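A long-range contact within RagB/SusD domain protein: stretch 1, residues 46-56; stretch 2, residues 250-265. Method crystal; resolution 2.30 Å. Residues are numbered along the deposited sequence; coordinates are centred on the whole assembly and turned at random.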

# COMPACT_ATOMS: atom_id res chain seq x y z
N VAL A 46 0.13 -9.47 -6.09
CA VAL A 46 -0.10 -8.47 -7.12
C VAL A 46 1.12 -8.40 -8.08
O VAL A 46 1.19 -7.55 -8.95
N GLN A 47 2.03 -9.36 -7.94
CA GLN A 47 3.14 -9.56 -8.85
C GLN A 47 4.01 -8.31 -8.99
O GLN A 47 4.46 -7.94 -10.08
N HIS A 48 4.24 -7.65 -7.86
CA HIS A 48 5.29 -6.67 -7.74
C HIS A 48 6.66 -7.39 -7.79
O HIS A 48 7.62 -6.89 -8.39
N TYR A 49 6.75 -8.57 -7.15
CA TYR A 49 8.05 -9.27 -7.05
C TYR A 49 8.02 -10.76 -7.39
O TYR A 49 6.98 -11.44 -7.22
N SER A 50 9.17 -11.29 -7.81
CA SER A 50 9.34 -12.75 -7.88
C SER A 50 10.83 -13.17 -7.80
O SER A 50 11.72 -12.39 -8.09
N GLY A 51 11.11 -14.40 -7.41
CA GLY A 51 12.49 -14.85 -7.42
C GLY A 51 13.05 -15.44 -6.15
O GLY A 51 13.76 -16.45 -6.21
N SER A 52 12.78 -14.80 -5.02
CA SER A 52 13.25 -15.31 -3.74
C SER A 52 12.41 -16.51 -3.28
O SER A 52 11.29 -16.69 -3.74
N TRP A 53 12.96 -17.32 -2.38
CA TRP A 53 12.24 -18.48 -1.85
C TRP A 53 10.91 -18.08 -1.19
O TRP A 53 9.86 -18.57 -1.58
N ALA A 54 10.97 -17.18 -0.22
CA ALA A 54 9.76 -16.85 0.55
C ALA A 54 8.64 -16.23 -0.33
O ALA A 54 7.47 -16.67 -0.29
N VAL A 55 9.01 -15.25 -1.13
CA VAL A 55 7.99 -14.52 -1.89
C VAL A 55 7.38 -15.44 -2.96
O VAL A 55 6.16 -15.54 -3.09
N THR A 56 8.24 -16.15 -3.69
CA THR A 56 7.78 -16.99 -4.79
C THR A 56 6.99 -18.19 -4.30
O THR A 56 5.90 -18.48 -4.82
N GLY A 250 12.98 -7.18 5.28
CA GLY A 250 12.53 -8.32 4.49
C GLY A 250 13.43 -8.59 3.28
O GLY A 250 13.84 -9.72 3.04
N PHE A 251 13.74 -7.54 2.52
CA PHE A 251 14.67 -7.63 1.40
C PHE A 251 16.01 -8.28 1.76
O PHE A 251 16.55 -9.06 0.99
N ILE A 252 16.51 -7.98 2.96
CA ILE A 252 17.81 -8.47 3.45
C ILE A 252 17.70 -9.89 4.01
O ILE A 252 18.60 -10.70 3.83
N SER A 253 16.58 -10.23 4.63
CA SER A 253 16.40 -11.61 5.11
C SER A 253 16.10 -12.58 3.96
O SER A 253 16.22 -13.78 4.12
N ASP A 254 15.70 -12.06 2.81
CA ASP A 254 15.60 -12.88 1.59
C ASP A 254 16.96 -12.98 0.89
O ASP A 254 17.05 -13.47 -0.25
N GLU A 255 18.01 -12.52 1.57
CA GLU A 255 19.37 -12.55 1.03
C GLU A 255 19.49 -11.85 -0.32
O GLU A 255 20.22 -12.33 -1.20
N HIS A 256 18.79 -10.73 -0.48
CA HIS A 256 18.81 -9.96 -1.72
C HIS A 256 18.45 -10.85 -2.89
O HIS A 256 18.97 -10.69 -3.99
N GLY A 257 17.55 -11.80 -2.64
CA GLY A 257 17.10 -12.71 -3.67
C GLY A 257 15.83 -12.27 -4.36
O GLY A 257 15.33 -12.97 -5.25
N ASP A 258 15.30 -11.11 -3.98
CA ASP A 258 14.08 -10.63 -4.62
C ASP A 258 14.39 -9.83 -5.87
O ASP A 258 15.33 -9.03 -5.88
N HIS A 259 13.60 -10.05 -6.92
CA HIS A 259 13.63 -9.26 -8.16
C HIS A 259 12.26 -8.68 -8.41
O HIS A 259 11.27 -9.15 -7.84
N PHE A 260 12.18 -7.68 -9.28
CA PHE A 260 10.89 -7.21 -9.76
C PHE A 260 10.30 -8.24 -10.71
O PHE A 260 11.03 -9.02 -11.33
N SER A 261 8.99 -8.29 -10.79
CA SER A 261 8.37 -9.30 -11.64
C SER A 261 8.51 -8.94 -13.13
O SER A 261 8.68 -7.78 -13.48
N SER A 262 8.44 -9.94 -14.00
CA SER A 262 8.47 -9.69 -15.44
C SER A 262 7.33 -8.76 -15.87
O SER A 262 7.48 -7.97 -16.79
N LEU A 263 6.18 -8.84 -15.20
CA LEU A 263 5.06 -7.97 -15.53
C LEU A 263 5.44 -6.47 -15.37
O LEU A 263 5.21 -5.64 -16.27
N LEU A 264 6.03 -6.13 -14.22
CA LEU A 264 6.41 -4.76 -13.98
C LEU A 264 7.54 -4.32 -14.90
O LEU A 264 7.45 -3.29 -15.55
N ILE A 265 8.60 -5.11 -14.99
CA ILE A 265 9.74 -4.73 -15.80
C ILE A 265 9.34 -4.57 -17.27
O ILE A 265 9.65 -3.56 -17.88

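Where two distant segments of a chain meet through only a short piece of sheet, the polar groups just beyond the last bridge must find partners of their own, and small side chains at helix N-caps are well suited to the task. The contact between residues 46-56 and 250-265 of this RagB/SusD domain protein is a compact example, burying 681 Å² in all. At its centre Ser50 and His259 form an antiparallel hydrogen-bonded pair: Ser50 N donates to His259 O at 3.0 Å, and His259 N returns the bond to Ser50 O at 3.2 Å. Their side chains (Ser50 t, His259 m) lie on the same face of the sheet, and Ser50 OG and both ring nitrogens of His259 are satisfied elsewhere in the structure. The next backbone bond runs from Ser261 N to His48 O, 3.1 Å.

Each end of this ladder is closed by a serine that precedes a helix. Ser261, chi1 p, points toward the first stretch, and its OG donates to Gln47 O across a very short 2.4 Å. The same oxygen accepts from Leu264 N at 3.3 Å, a weak capping bond, so one hydroxyl both holds the neighbouring stretch and serves the start of its own helix. Ser52, also p, repeats the arrangement from the other side: its OG donates to Asp258 OD1 at 2.7 Å and accepts the capping bond from Val55 N at 3.3 Å. In both cases the hydroxyl's donor crosses the contact while its acceptor stays at home.

Asp258, chi1 m, starts sideways, but its end comes nearer to the first stretch, where OD1 also lies 3.2 Å from Val55 CG2. Asp254, likewise m, points toward the same region. Its OD2 is only 2.6 Å from Asp258 OD2, so close that one of the two acid groups probably carries a proton. On its other oxygen, a water accepts from Ala54 N at 3.1 Å and donates to Asp254 OD1 at 3.1 Å, linking an amide in the first turn of the helix to the carboxylate across the gap.

Gly51 fits the tight turn between bridge and cap. A CB would point toward the second stretch and clash with His259 CD2, and the backbone angles themselves call for glycine. Its amide is not left idle: Gly51 N donates to Thr56 OG1 at 2.8 Å, and Thr56 OG1 donates in turn to Ser52 O at 2.7 Å.

The apolar part gathers around Tyr49, chi1 m. Although its CA-to-CB bond points away overall, the ring meets two phenylalanines, both m: Tyr49 CE1 is 3.9 Å from Phe260 CE1 and 3.9 Å from Phe251 CZ. Phe251 turns its edge toward the tyrosine face in an offset pair, planes at 80°. Farther along, Gln47 (m) points toward the second stretch and sets OE1 3.6 Å from CD2 of Leu263 (t), while its amide group finds its hydrogen bonds elsewhere.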

# COMPACT_ATOMS: atom_id res chain seq x y z
CB VAL A 46 -0.44 -7.10 -6.46
CG1 VAL A 46 0.85 -6.31 -6.10
CG2 VAL A 46 -1.35 -6.28 -7.34
CB GLN A 47 2.61 -10.02 -10.21
CG GLN A 47 1.78 -11.29 -10.10
CD GLN A 47 1.39 -11.92 -11.47
OE1 GLN A 47 1.34 -11.23 -12.50
NE2 GLN A 47 1.11 -13.22 -11.46
CB HIS A 48 5.16 -5.88 -6.44
CG HIS A 48 4.27 -4.68 -6.55
ND1 HIS A 48 3.88 -3.95 -5.45
CD2 HIS A 48 3.70 -4.09 -7.62
CE1 HIS A 48 3.10 -2.95 -5.84
NE2 HIS A 48 2.97 -3.02 -7.15
CB TYR A 49 8.61 -9.15 -5.62
CG TYR A 49 8.49 -7.78 -4.98
CD1 TYR A 49 9.39 -6.77 -5.28
CD2 TYR A 49 7.50 -7.52 -4.06
CE1 TYR A 49 9.32 -5.54 -4.69
CE2 TYR A 49 7.41 -6.27 -3.43
CZ TYR A 49 8.33 -5.28 -3.76
OH TYR A 49 8.24 -4.03 -3.16
CB SER A 50 8.69 -13.29 -9.16
OG SER A 50 8.46 -14.69 -9.06
CB SER A 52 13.21 -14.22 -2.66
OG SER A 52 11.91 -14.10 -2.09
CB TRP A 53 13.11 -19.24 -0.84
CG TRP A 53 12.36 -20.25 -0.04
CD1 TRP A 53 12.04 -20.17 1.29
CD2 TRP A 53 11.81 -21.49 -0.51
NE1 TRP A 53 11.34 -21.29 1.68
CE2 TRP A 53 11.19 -22.12 0.59
CE3 TRP A 53 11.80 -22.14 -1.75
CZ2 TRP A 53 10.56 -23.35 0.49
CZ3 TRP A 53 11.16 -23.37 -1.85
CH2 TRP A 53 10.56 -23.97 -0.73
CB ALA A 54 10.14 -15.91 1.69
CB VAL A 55 8.58 -13.22 -2.51
CG1 VAL A 55 7.57 -12.54 -3.36
CG2 VAL A 55 9.06 -12.26 -1.40
CB THR A 56 8.93 -17.54 -5.65
OG1 THR A 56 9.84 -16.49 -5.97
CG2 THR A 56 8.37 -18.17 -6.94
CB PHE A 251 14.93 -6.23 0.82
CG PHE A 251 13.82 -5.73 -0.08
CD1 PHE A 251 13.16 -6.60 -0.94
CD2 PHE A 251 13.45 -4.40 -0.06
CE1 PHE A 251 12.14 -6.13 -1.78
CE2 PHE A 251 12.43 -3.91 -0.90
CZ PHE A 251 11.78 -4.78 -1.75
CB ILE A 252 18.40 -7.51 4.51
CG1 ILE A 252 18.77 -6.18 3.85
CG2 ILE A 252 19.67 -8.07 5.14
CD1 ILE A 252 18.99 -5.02 4.81
CB SER A 253 15.30 -11.67 6.15
OG SER A 253 15.40 -10.54 6.98
CB ASP A 254 14.57 -12.31 0.63
CG ASP A 254 13.15 -12.52 1.11
OD1 ASP A 254 12.91 -13.39 1.97
OD2 ASP A 254 12.25 -11.83 0.59
CB GLU A 255 19.85 -14.00 0.89
CG GLU A 255 19.78 -14.82 2.16
CD GLU A 255 20.28 -16.23 1.94
OE1 GLU A 255 21.35 -16.38 1.30
OE2 GLU A 255 19.60 -17.18 2.37
CB HIS A 256 20.17 -9.28 -1.92
CG HIS A 256 20.53 -8.34 -0.81
ND1 HIS A 256 20.04 -7.05 -0.74
CD2 HIS A 256 21.28 -8.52 0.31
CE1 HIS A 256 20.50 -6.47 0.35
NE2 HIS A 256 21.25 -7.34 1.01
CB ASP A 258 13.25 -9.76 -3.66
CG ASP A 258 12.67 -10.56 -2.49
OD1 ASP A 258 11.81 -11.45 -2.71
OD2 ASP A 258 13.08 -10.26 -1.33
CB HIS A 259 14.01 -10.10 -9.38
CG HIS A 259 15.27 -10.89 -9.22
ND1 HIS A 259 16.41 -10.63 -9.97
CD2 HIS A 259 15.58 -11.94 -8.42
CE1 HIS A 259 17.35 -11.50 -9.64
NE2 HIS A 259 16.88 -12.30 -8.70
CB PHE A 260 11.01 -5.83 -10.43
CG PHE A 260 11.48 -4.75 -9.50
CD1 PHE A 260 10.83 -4.53 -8.29
CD2 PHE A 260 12.56 -3.94 -9.82
CE1 PHE A 260 11.24 -3.55 -7.42
CE2 PHE A 260 12.98 -2.94 -8.94
CZ PHE A 260 12.31 -2.75 -7.74
CB SER A 261 6.91 -9.47 -11.28
OG SER A 261 6.14 -8.38 -11.76
CB SER A 262 8.41 -11.02 -16.21
OG SER A 262 7.23 -11.76 -15.90
CB LEU A 263 3.86 -8.33 -14.65
CG LEU A 263 2.55 -7.57 -14.90
CD1 LEU A 263 1.94 -7.91 -16.27
CD2 LEU A 263 1.56 -7.84 -13.76
CB LEU A 264 6.82 -4.56 -12.52
CG LEU A 264 7.29 -3.18 -12.05
CD1 LEU A 264 6.18 -2.19 -12.26
CD2 LEU A 264 7.67 -3.23 -10.59
CB ILE A 265 10.89 -5.73 -15.70
CG1 ILE A 265 11.43 -5.76 -14.26
CG2 ILE A 265 12.01 -5.37 -16.70
CD1 ILE A 265 11.93 -4.42 -13.74
O HOH W 1 13.67 -16.15 0.79